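Local structure of probable threonyl-tRNA synthetase 1 (Aeropyrum pernix, 3A32) at residues A[105-110]-A[141-146]; A[161-166]-A[309-314]; A[259-264]-A[279-284]. The protein probably catalyses the ATP-dependent attachment of threonine to tRNA(Thr), acting as a zinc-binding catalytic subunit that lacks the domain for editing mischarged seryl-tRNA(Thr). All blocks are in the same frame, centred on the assembly; numbering follows the deposited sequence.

Interaction 1. Residues A[105-110]-A[141-146]; sequences FAVKPM and RVHRYE
Arg-144 starts with CG anti to its carbonyl carbon (chi1 -68°) and runs extended to NE, which lays the edge of its guanidinium against the carbonyl of Pro-109. NE lies 2.9 Å and NH2 3.0 Å from Pro-109 O. Both are hydrogen bonds, so two nitrogens grip one oxygen side-on. The oxygen lies close to the guanidinium plane, and both donors reach it from the same face of its carbonyl plane. This double grip should limit rotation of the guanidinium. The aliphatic part of Arg-144 passes CB of Pro-109 on its way there.

One residue earlier, the backbone N of His-143 donates to Lys-108 O at 2.9 Å. That bond joins the two chains where strand 103-107 has ended. Val-107 holds CG1 anti to its backbone N (chi1 -175°). This methyl meets His-143 at ND1, 3.4 Å away, and comes obliquely to the ring. One water donates to Lys-108 O and Arg-141 O and also bonds His-143 ND1 in the plane of the imidazole. A second water ties Val-107 O to His-143 O.

Lys-108 bends at chi3. Its CE packs 3.3 Å from Arg-141 O, and a third water links its NZ to Arg-141 N. The guanidinium of Arg-141 leads away, to a salt bridge with Glu-72 of the second subunit.

Pro-109 and Met-110 come just before the zinc ligand Cys-112. Arg-144, Tyr-145 and Glu-146 follow strand 134-143, which pairs with strand 159-170. This strand-loop-strand unit with an Arg-x-Glu sequence is consistent with motif 2 of class II aminoacyl-tRNA synthetases.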
loop_
_atom_site.group_PDB
_atom_site.type_symbol
_atom_site.label_atom_id
_atom_site.label_comp_id
_atom_site.label_asym_id
_atom_site.label_seq_id
_atom_site.Cartn_x
_atom_site.Cartn_y
_atom_site.Cartn_z
ATOM N N PHE A 105 -17.638 -4.512 18.728
ATOM C CA PHE A 105 -16.617 -4.545 17.673
ATOM C C PHE A 105 -15.344 -4.070 18.290
ATOM O O PHE A 105 -15.379 -3.410 19.330
ATOM C CB PHE A 105 -16.982 -3.594 16.537
ATOM C CG PHE A 105 -17.866 -4.221 15.472
ATOM C CD1 PHE A 105 -17.340 -4.551 14.238
ATOM C CD2 PHE A 105 -19.226 -4.523 15.745
ATOM C CE1 PHE A 105 -18.158 -5.132 13.212
ATOM C CE2 PHE A 105 -20.050 -5.122 14.771
ATOM C CZ PHE A 105 -19.523 -5.404 13.483
ATOM N N ALA A 106 -14.233 -4.392 17.642
ATOM C CA ALA A 106 -12.922 -3.987 18.053
ATOM C C ALA A 106 -12.155 -3.468 16.836
ATOM O O ALA A 106 -12.346 -3.953 15.715
ATOM C CB ALA A 106 -12.169 -5.189 18.636
ATOM N N VAL A 107 -11.266 -2.506 17.079
ATOM C CA VAL A 107 -10.219 -2.183 16.156
ATOM C C VAL A 107 -9.226 -3.340 16.285
ATOM O O VAL A 107 -8.825 -3.736 17.412
ATOM C CB VAL A 107 -9.587 -0.802 16.505
ATOM C CG1 VAL A 107 -8.569 -0.385 15.467
ATOM C CG2 VAL A 107 -10.720 0.273 16.606
ATOM N N LYS A 108 -8.892 -3.931 15.140
ATOM C CA LYS A 108 -8.031 -5.101 15.044
ATOM C C LYS A 108 -6.709 -4.869 15.786
ATOM O O LYS A 108 -5.982 -3.897 15.479
ATOM C CB LYS A 108 -7.757 -5.347 13.557
ATOM C CG LYS A 108 -6.884 -6.497 13.198
ATOM C CD LYS A 108 -6.773 -6.690 11.671
ATOM C CE LYS A 108 -5.988 -5.572 10.985
ATOM N NZ LYS A 108 -5.848 -5.935 9.534
ATOM N N PRO A 109 -6.403 -5.729 16.785
ATOM C CA PRO A 109 -5.060 -5.698 17.405
ATOM C C PRO A 109 -4.070 -6.689 16.779
ATOM O O PRO A 109 -2.854 -6.567 16.983
ATOM C CB PRO A 109 -5.355 -6.082 18.874
ATOM C CG PRO A 109 -6.561 -7.005 18.796
ATOM C CD PRO A 109 -7.283 -6.716 17.462
ATOM N N MET A 110 -4.579 -7.666 16.020
ATOM C CA MET A 110 -3.722 -8.648 15.365
ATOM C C MET A 110 -4.396 -9.141 14.111
ATOM O O MET A 110 -5.632 -9.137 14.052
ATOM C CB MET A 110 -3.472 -9.830 16.313
ATOM C CG MET A 110 -4.725 -10.596 16.778
ATOM S SD MET A 110 -4.433 -11.575 18.328
ATOM C CE MET A 110 -2.641 -11.359 18.545
ATOM N N ARG A 141 -2.144 -3.342 9.694
ATOM C CA ARG A 141 -2.280 -2.158 10.602
ATOM C C ARG A 141 -3.083 -2.534 11.841
ATOM O O ARG A 141 -4.252 -2.903 11.728
ATOM C CB ARG A 141 -2.959 -1.002 9.883
ATOM C CG ARG A 141 -2.161 -0.543 8.675
ATOM C CD ARG A 141 -3.009 0.178 7.661
ATOM N NE ARG A 141 -2.110 0.860 6.732
ATOM C CZ ARG A 141 -1.742 0.326 5.580
ATOM N NH1 ARG A 141 -2.244 -0.850 5.220
ATOM N NH2 ARG A 141 -0.890 0.960 4.816
ATOM N N VAL A 142 -2.423 -2.466 13.002
ATOM C CA VAL A 142 -2.937 -2.995 14.247
ATOM C C VAL A 142 -2.972 -1.912 15.311
ATOM O O VAL A 142 -2.199 -0.960 15.275
ATOM C CB VAL A 142 -2.190 -4.295 14.706
ATOM C CG1 VAL A 142 -2.374 -5.424 13.672
ATOM C CG2 VAL A 142 -0.711 -4.064 14.952
ATOM N N HIS A 143 -3.934 -2.001 16.209
ATOM C CA HIS A 143 -4.095 -0.975 17.214
ATOM C C HIS A 143 -4.293 -1.653 18.561
ATOM O O HIS A 143 -5.053 -2.611 18.669
ATOM C CB HIS A 143 -5.290 -0.082 16.941
ATOM C CG HIS A 143 -5.132 0.754 15.729
ATOM N ND1 HIS A 143 -5.361 0.265 14.452
ATOM C CD2 HIS A 143 -4.752 2.036 15.587
ATOM C CE1 HIS A 143 -5.111 1.222 13.577
ATOM N NE2 HIS A 143 -4.711 2.293 14.237
ATOM N N ARG A 144 -3.618 -1.118 19.569
ATOM C CA ARG A 144 -3.566 -1.760 20.884
ATOM C C ARG A 144 -3.579 -0.668 21.939
ATOM O O ARG A 144 -3.038 0.419 21.716
ATOM C CB ARG A 144 -2.293 -2.594 20.991
ATOM C CG ARG A 144 -2.339 -3.763 20.064
ATOM C CD ARG A 144 -1.089 -4.564 20.135
ATOM N NE ARG A 144 -1.150 -5.661 19.156
ATOM C CZ ARG A 144 -0.158 -6.523 18.951
ATOM N NH1 ARG A 144 0.938 -6.430 19.680
ATOM N NH2 ARG A 144 -0.246 -7.477 18.023
ATOM N N TYR A 145 -4.215 -0.955 23.069
ATOM C CA TYR A 145 -4.199 0.001 24.202
ATOM C C TYR A 145 -2.784 0.151 24.688
ATOM O O TYR A 145 -2.164 -0.833 24.962
ATOM C CB TYR A 145 -5.090 -0.454 25.371
ATOM C CG TYR A 145 -4.893 0.425 26.604
ATOM C CD1 TYR A 145 -5.238 1.770 26.571
ATOM C CD2 TYR A 145 -4.286 -0.076 27.768
ATOM C CE1 TYR A 145 -5.024 2.601 27.648
ATOM C CE2 TYR A 145 -4.077 0.753 28.874
ATOM C CZ TYR A 145 -4.467 2.099 28.795
ATOM O OH TYR A 145 -4.272 2.974 29.865
ATOM N N GLU A 146 -2.257 1.366 24.752
ATOM C CA GLU A 146 -1.112 1.637 25.632
ATOM C C GLU A 146 -1.431 2.800 26.540
ATOM O O GLU A 146 -1.984 3.792 26.061
ATOM C CB GLU A 146 0.163 1.969 24.857
ATOM C CG GLU A 146 0.582 0.881 23.866
ATOM C CD GLU A 146 1.283 -0.283 24.530
ATOM O OE1 GLU A 146 1.601 -0.195 25.724
ATOM O OE2 GLU A 146 1.523 -1.286 23.849
HETATM O O HOH W 1 -7.601 -2.779 19.440
HETATM O O HOH W 2 -4.386 -4.497 8.023
HETATM O O HOH W 3 -6.148 -2.166 13.318
#

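Interaction 2. Residues A[161-166]-A[309-314]; sequences TQDDAH and IHRALL. With ZN (zinc ion), chain G.
The zinc site of the class II catalytic sheet is built where His-166 and His-310 face each other as an antiparallel non-hydrogen-bonded pair. His-166 NE2 binds the zinc ion at 2.0 Å and His-310 ND1 binds it at 2.1 Å. The rings lie oblique to each other, with planes at 74°. Cys-112 is the third protein ligand. A water takes a further position and donates to Asp-164 OD1. In related threonyl-tRNA synthetases this zinc recognises the amino and hydroxyl groups of threonine. Second-shell partners orient the imidazoles: His-115 bonds His-166 ND1, and Asp-284 bonds His-310 NE2.

Beside the site, Ala-165 and Arg-311 form a hydrogen-bonded pair, N to O in both directions. The strand of Arg-311 then turns a corner and leads into helix 317-327, consistent with class II motif 3. Asp-163 holds that corner. Its CG sits between the backbone N and the carbonyl carbon (chi1 54°), which turns the carboxylate to the turning chain. OD2 accepts from Leu-314 N at 2.8 Å on its syn lone pair. It also accepts from Leu-313 N at 2.9 Å, from above the carboxylate plane. OD1 bonds Gly-315 N.

Arg-311 bends at chi2 and chi3 and folds back along Ala-165. Its NH2 donates to Asp-163 O at 2.8 Å, while NH1 bonds His-63 and Tyr-68. NE is buried and has no partner in the model. The methyl of Ala-165 lies over one face of the guanidinium, with CB 3.2 Å from Arg-311 NE.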
loop_
_atom_site.group_PDB
_atom_site.type_symbol
_atom_site.label_atom_id
_atom_site.label_comp_id
_atom_site.label_asym_id
_atom_site.label_seq_id
_atom_site.Cartn_x
_atom_site.Cartn_y
_atom_site.Cartn_z
ATOM N N THR A 161 2.349 -0.822 12.239
ATOM C CA THR A 161 2.340 -1.709 11.101
ATOM C C THR A 161 3.310 -2.865 11.367
ATOM O O THR A 161 4.358 -2.650 11.955
ATOM C CB THR A 161 2.647 -0.883 9.820
ATOM O OG1 THR A 161 2.046 0.440 9.945
ATOM C CG2 THR A 161 2.080 -1.596 8.551
ATOM N N GLN A 162 2.943 -4.076 10.947
ATOM C CA GLN A 162 3.773 -5.295 11.066
ATOM C C GLN A 162 3.927 -5.853 9.648
ATOM O O GLN A 162 2.996 -5.749 8.866
ATOM C CB GLN A 162 3.020 -6.373 11.838
ATOM C CG GLN A 162 2.770 -6.088 13.284
ATOM C CD GLN A 162 1.679 -6.927 13.882
ATOM O OE1 GLN A 162 0.665 -7.216 13.256
ATOM N NE2 GLN A 162 1.872 -7.318 15.128
ATOM N N ASP A 163 5.110 -6.406 9.326
ATOM C CA ASP A 163 5.274 -7.284 8.165
ATOM C C ASP A 163 4.893 -8.724 8.617
ATOM O O ASP A 163 5.738 -9.610 8.815
ATOM C CB ASP A 163 6.740 -7.232 7.627
ATOM C CG ASP A 163 7.810 -7.542 8.719
ATOM O OD1 ASP A 163 7.611 -7.156 9.900
ATOM O OD2 ASP A 163 8.866 -8.155 8.397
ATOM N N ASP A 164 3.597 -8.930 8.736
ATOM C CA ASP A 164 3.010 -10.064 9.394
ATOM C C ASP A 164 2.742 -11.195 8.400
ATOM O O ASP A 164 2.261 -10.943 7.295
ATOM C CB ASP A 164 1.678 -9.592 10.011
ATOM C CG ASP A 164 1.165 -10.524 11.107
ATOM O OD1 ASP A 164 1.974 -11.288 11.690
ATOM O OD2 ASP A 164 -0.054 -10.455 11.408
ATOM N N ALA A 165 2.975 -12.450 8.806
ATOM C CA ALA A 165 2.592 -13.567 7.960
ATOM C C ALA A 165 2.210 -14.722 8.844
ATOM O O ALA A 165 2.609 -14.775 10.017
ATOM C CB ALA A 165 3.730 -13.940 7.009
ATOM N N HIS A 166 1.394 -15.607 8.300
ATOM C CA HIS A 166 1.015 -16.832 8.940
ATOM C C HIS A 166 1.269 -18.009 8.014
ATOM O O HIS A 166 1.037 -17.936 6.796
ATOM C CB HIS A 166 -0.440 -16.747 9.454
ATOM C CG HIS A 166 -0.588 -15.724 10.533
ATOM N ND1 HIS A 166 -0.858 -14.403 10.263
ATOM C CD2 HIS A 166 -0.347 -15.792 11.859
ATOM C CE1 HIS A 166 -0.847 -13.709 11.382
ATOM N NE2 HIS A 166 -0.546 -14.529 12.368
ATOM N N ILE A 309 2.221 -21.099 12.387
ATOM C CA ILE A 309 3.277 -20.183 12.719
ATOM C C ILE A 309 2.837 -18.737 12.449
ATOM O O ILE A 309 2.252 -18.443 11.412
ATOM C CB ILE A 309 4.595 -20.540 11.942
ATOM C CG1 ILE A 309 5.140 -21.887 12.402
ATOM C CG2 ILE A 309 5.652 -19.422 12.093
ATOM C CD1 ILE A 309 6.272 -22.466 11.565
ATOM N N HIS A 310 3.107 -17.873 13.417
ATOM C CA HIS A 310 3.116 -16.418 13.252
ATOM C C HIS A 310 4.569 -16.042 12.988
ATOM O O HIS A 310 5.452 -16.555 13.671
ATOM C CB HIS A 310 2.808 -15.723 14.580
ATOM C CG HIS A 310 1.562 -16.184 15.274
ATOM N ND1 HIS A 310 0.391 -15.464 15.239
ATOM C CD2 HIS A 310 1.325 -17.251 16.083
ATOM C CE1 HIS A 310 -0.518 -16.069 15.983
ATOM N NE2 HIS A 310 0.030 -17.150 16.515
ATOM N N ARG A 311 4.841 -15.144 12.037
ATOM C CA ARG A 311 6.221 -14.684 11.836
ATOM C C ARG A 311 6.278 -13.258 11.329
ATOM O O ARG A 311 5.449 -12.870 10.534
ATOM C CB ARG A 311 6.990 -15.633 10.902
ATOM C CG ARG A 311 6.357 -15.955 9.533
ATOM C CD ARG A 311 7.024 -15.203 8.360
ATOM N NE ARG A 311 6.717 -13.768 8.254
ATOM C CZ ARG A 311 7.215 -12.963 7.306
ATOM N NH1 ARG A 311 8.036 -13.446 6.361
ATOM N NH2 ARG A 311 6.885 -11.674 7.286
ATOM N N ALA A 312 7.236 -12.459 11.792
ATOM C CA ALA A 312 7.555 -11.196 11.130
ATOM C C ALA A 312 9.060 -11.176 10.965
ATOM O O ALA A 312 9.736 -11.807 11.748
ATOM C CB ALA A 312 7.068 -10.001 11.966
ATOM N N LEU A 313 9.589 -10.412 10.011
ATOM C CA LEU A 313 11.035 -10.232 9.847
ATOM C C LEU A 313 11.507 -9.004 10.583
ATOM O O LEU A 313 12.478 -9.076 11.288
ATOM C CB LEU A 313 11.461 -10.154 8.367
ATOM C CG LEU A 313 10.881 -11.193 7.377
ATOM C CD1 LEU A 313 11.410 -10.933 5.971
ATOM C CD2 LEU A 313 11.159 -12.660 7.763
ATOM N N LEU A 314 10.825 -7.873 10.398
ATOM C CA LEU A 314 11.153 -6.602 11.041
ATOM C C LEU A 314 10.409 -6.511 12.366
ATOM O O LEU A 314 10.984 -6.105 13.362
ATOM C CB LEU A 314 10.730 -5.434 10.131
ATOM C CG LEU A 314 11.209 -5.436 8.668
ATOM C CD1 LEU A 314 10.748 -4.175 7.860
ATOM C CD2 LEU A 314 12.725 -5.618 8.612
HETATM ZN ZN ZN G . -0.263 -13.807 14.196
HETATM O O HOH W 4 1.260 -12.520 13.852
#

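Interaction 3. Residues A[259-264]-A[279-284]; sequences PKLDFI and GTIQFD
Leu-261 O accepts a hydrogen bond from the backbone N of Ile-281 at 2.8 Å, and the CA-H of Thr-280 approaches the same oxygen. The return bond, from Leu-261 N to Ile-281 O, is 2.9 Å. Together they make the central hydrogen-bonded pair of an antiparallel beta hairpin, strands 260-268 and 273-284, within the class II catalytic sheet. Further bonds to Pro-259 O and Gly-279 O continue the ladder at its two ends.

The two faces differ. One carries Leu-261 and Ile-281, and Phe-263 swings its ring to the same side. Phe-263 CZ meets Ile-281 CD1 at 4.0 Å, obliquely to the ring. Further along, CD of Pro-259 touches CB of Phe-283, and helix 222-243 packs on both residues.

The other face is polar. Asp-262 and Thr-280 lie side by side. Thr-280 OG1 faces Asp-262 OD1 as a hydrogen-bond donor, but the modelled separation is too short for its geometry to be relied on. The ion pair of Asp-262 with Lys-260 is long.

Gln-282 is bent at chi2 (79°), which curls its amide back beside the strand. Its OE1 rests against CD of Lys-260 at 3.6 Å. NE2 bonds Gly-258 O, and it also donates nearly straight (173°) to Phe-283 O, 2.8 Å away and in the amide plane.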
loop_
_atom_site.group_PDB
_atom_site.type_symbol
_atom_site.label_atom_id
_atom_site.label_comp_id
_atom_site.label_asym_id
_atom_site.label_seq_id
_atom_site.Cartn_x
_atom_site.Cartn_y
_atom_site.Cartn_z
ATOM N N PRO A 259 6.559 -22.506 21.372
ATOM C CA PRO A 259 7.945 -22.015 21.420
ATOM C C PRO A 259 8.201 -21.013 20.286
ATOM O O PRO A 259 7.337 -20.873 19.382
ATOM C CB PRO A 259 8.775 -23.270 21.194
ATOM C CG PRO A 259 7.868 -24.185 20.382
ATOM C CD PRO A 259 6.447 -23.853 20.764
ATOM N N LYS A 260 9.357 -20.335 20.324
ATOM C CA LYS A 260 9.677 -19.297 19.339
ATOM C C LYS A 260 11.160 -19.096 19.129
ATOM O O LYS A 260 11.981 -19.555 19.903
ATOM C CB LYS A 260 9.067 -17.943 19.750
ATOM C CG LYS A 260 9.372 -17.560 21.202
ATOM C CD LYS A 260 9.122 -16.061 21.477
ATOM C CE LYS A 260 9.364 -15.768 22.970
ATOM N NZ LYS A 260 9.366 -14.291 23.204
ATOM N N LEU A 261 11.472 -18.352 18.076
ATOM C CA LEU A 261 12.806 -17.909 17.752
ATOM C C LEU A 261 12.746 -16.394 17.497
ATOM O O LEU A 261 11.876 -15.900 16.735
ATOM C CB LEU A 261 13.205 -18.648 16.489
ATOM C CG LEU A 261 14.498 -18.468 15.742
ATOM C CD1 LEU A 261 14.636 -19.678 14.840
ATOM C CD2 LEU A 261 14.521 -17.137 14.928
ATOM N N ASP A 262 13.684 -15.653 18.080
ATOM C CA ASP A 262 13.754 -14.200 17.882
ATOM C C ASP A 262 15.006 -13.862 17.128
ATOM O O ASP A 262 16.043 -14.477 17.343
ATOM C CB ASP A 262 13.765 -13.483 19.212
ATOM C CG ASP A 262 12.415 -13.560 19.894
ATOM O OD1 ASP A 262 11.411 -13.226 19.199
ATOM O OD2 ASP A 262 12.362 -13.991 21.079
ATOM N N PHE A 263 14.867 -12.910 16.214
ATOM C CA PHE A 263 15.973 -12.381 15.422
ATOM C C PHE A 263 16.582 -11.184 16.135
ATOM O O PHE A 263 15.884 -10.217 16.404
ATOM C CB PHE A 263 15.434 -11.854 14.096
ATOM C CG PHE A 263 14.750 -12.903 13.245
ATOM C CD1 PHE A 263 15.390 -14.145 12.959
ATOM C CD2 PHE A 263 13.515 -12.637 12.672
ATOM C CE1 PHE A 263 14.775 -15.065 12.149
ATOM C CE2 PHE A 263 12.902 -13.567 11.849
ATOM C CZ PHE A 263 13.520 -14.758 11.592
ATOM N N ILE A 264 17.875 -11.228 16.389
ATOM C CA ILE A 264 18.505 -10.222 17.189
ATOM C C ILE A 264 19.788 -9.738 16.529
ATOM O O ILE A 264 20.755 -10.491 16.427
ATOM C CB ILE A 264 18.856 -10.751 18.617
ATOM C CG1 ILE A 264 17.588 -11.054 19.413
ATOM C CG2 ILE A 264 19.642 -9.693 19.384
ATOM C CD1 ILE A 264 17.775 -12.192 20.306
ATOM N N GLY A 279 12.203 -9.316 14.219
ATOM C CA GLY A 279 11.009 -10.156 14.103
ATOM C C GLY A 279 11.129 -11.429 14.950
ATOM O O GLY A 279 12.095 -11.580 15.702
ATOM N N THR A 280 10.165 -12.330 14.806
ATOM C CA THR A 280 10.040 -13.548 15.580
ATOM C C THR A 280 9.446 -14.632 14.679
ATOM O O THR A 280 8.776 -14.323 13.685
ATOM C CB THR A 280 9.121 -13.343 16.849
ATOM O OG1 THR A 280 9.735 -12.365 17.708
ATOM C CG2 THR A 280 9.050 -14.592 17.696
ATOM N N ILE A 281 9.739 -15.890 15.000
ATOM C CA ILE A 281 8.997 -17.026 14.478
ATOM C C ILE A 281 8.333 -17.686 15.678
ATOM O O ILE A 281 9.025 -18.255 16.522
ATOM C CB ILE A 281 9.891 -18.080 13.713
ATOM C CG1 ILE A 281 10.672 -17.406 12.595
ATOM C CG2 ILE A 281 9.033 -19.242 13.150
ATOM C CD1 ILE A 281 11.708 -18.292 11.990
ATOM N N GLN A 282 6.997 -17.656 15.693
ATOM C CA GLN A 282 6.178 -18.107 16.808
ATOM C C GLN A 282 5.127 -19.187 16.437
ATOM O O GLN A 282 4.160 -18.926 15.723
ATOM C CB GLN A 282 5.480 -16.877 17.413
ATOM C CG GLN A 282 4.452 -17.219 18.484
ATOM C CD GLN A 282 5.119 -17.526 19.814
ATOM O OE1 GLN A 282 5.756 -16.651 20.404
ATOM N NE2 GLN A 282 4.954 -18.771 20.308
ATOM N N PHE A 283 5.367 -20.403 16.899
ATOM C CA PHE A 283 4.388 -21.481 16.967
ATOM C C PHE A 283 3.214 -21.249 17.904
ATOM O O PHE A 283 3.312 -20.565 18.936
ATOM C CB PHE A 283 5.096 -22.760 17.415
ATOM C CG PHE A 283 6.041 -23.299 16.389
ATOM C CD1 PHE A 283 5.662 -24.366 15.572
ATOM C CD2 PHE A 283 7.305 -22.727 16.221
ATOM C CE1 PHE A 283 6.541 -24.853 14.587
ATOM C CE2 PHE A 283 8.189 -23.214 15.277
ATOM C CZ PHE A 283 7.815 -24.275 14.443
ATOM N N ASP A 284 2.125 -21.909 17.563
ATOM C CA ASP A 284 0.859 -21.671 18.175
ATOM C C ASP A 284 0.100 -22.992 18.182
ATOM O O ASP A 284 -0.147 -23.595 17.116
ATOM C CB ASP A 284 0.120 -20.568 17.420
ATOM C CG ASP A 284 -1.017 -19.975 18.216
ATOM O OD1 ASP A 284 -1.745 -20.764 18.890
ATOM O OD2 ASP A 284 -1.188 -18.722 18.158
#

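All three contacts are largely buried and reach the same catalytic sheet. Interactions 2 and 3 lie within it, on neighbouring strands. They touch through His-310 N and Gln-282 O, and Ile-309 packs on Ile-281, so the hairpin of interaction 3 lies directly beside the zinc-bearing strand of interaction 2. Interaction 1 lies where strand 134-143 ends, toward the second subunit, and meets interaction 2 through Gln-162. The chemistry follows place. Interaction 1 joins two strand ends and the loops after them, through waters and an arginine that holds one carbonyl. Interaction 2 combines a beta ladder with metal binding and a carboxylate-held corner. Interaction 3 is a regular ladder between an apolar and a polar face.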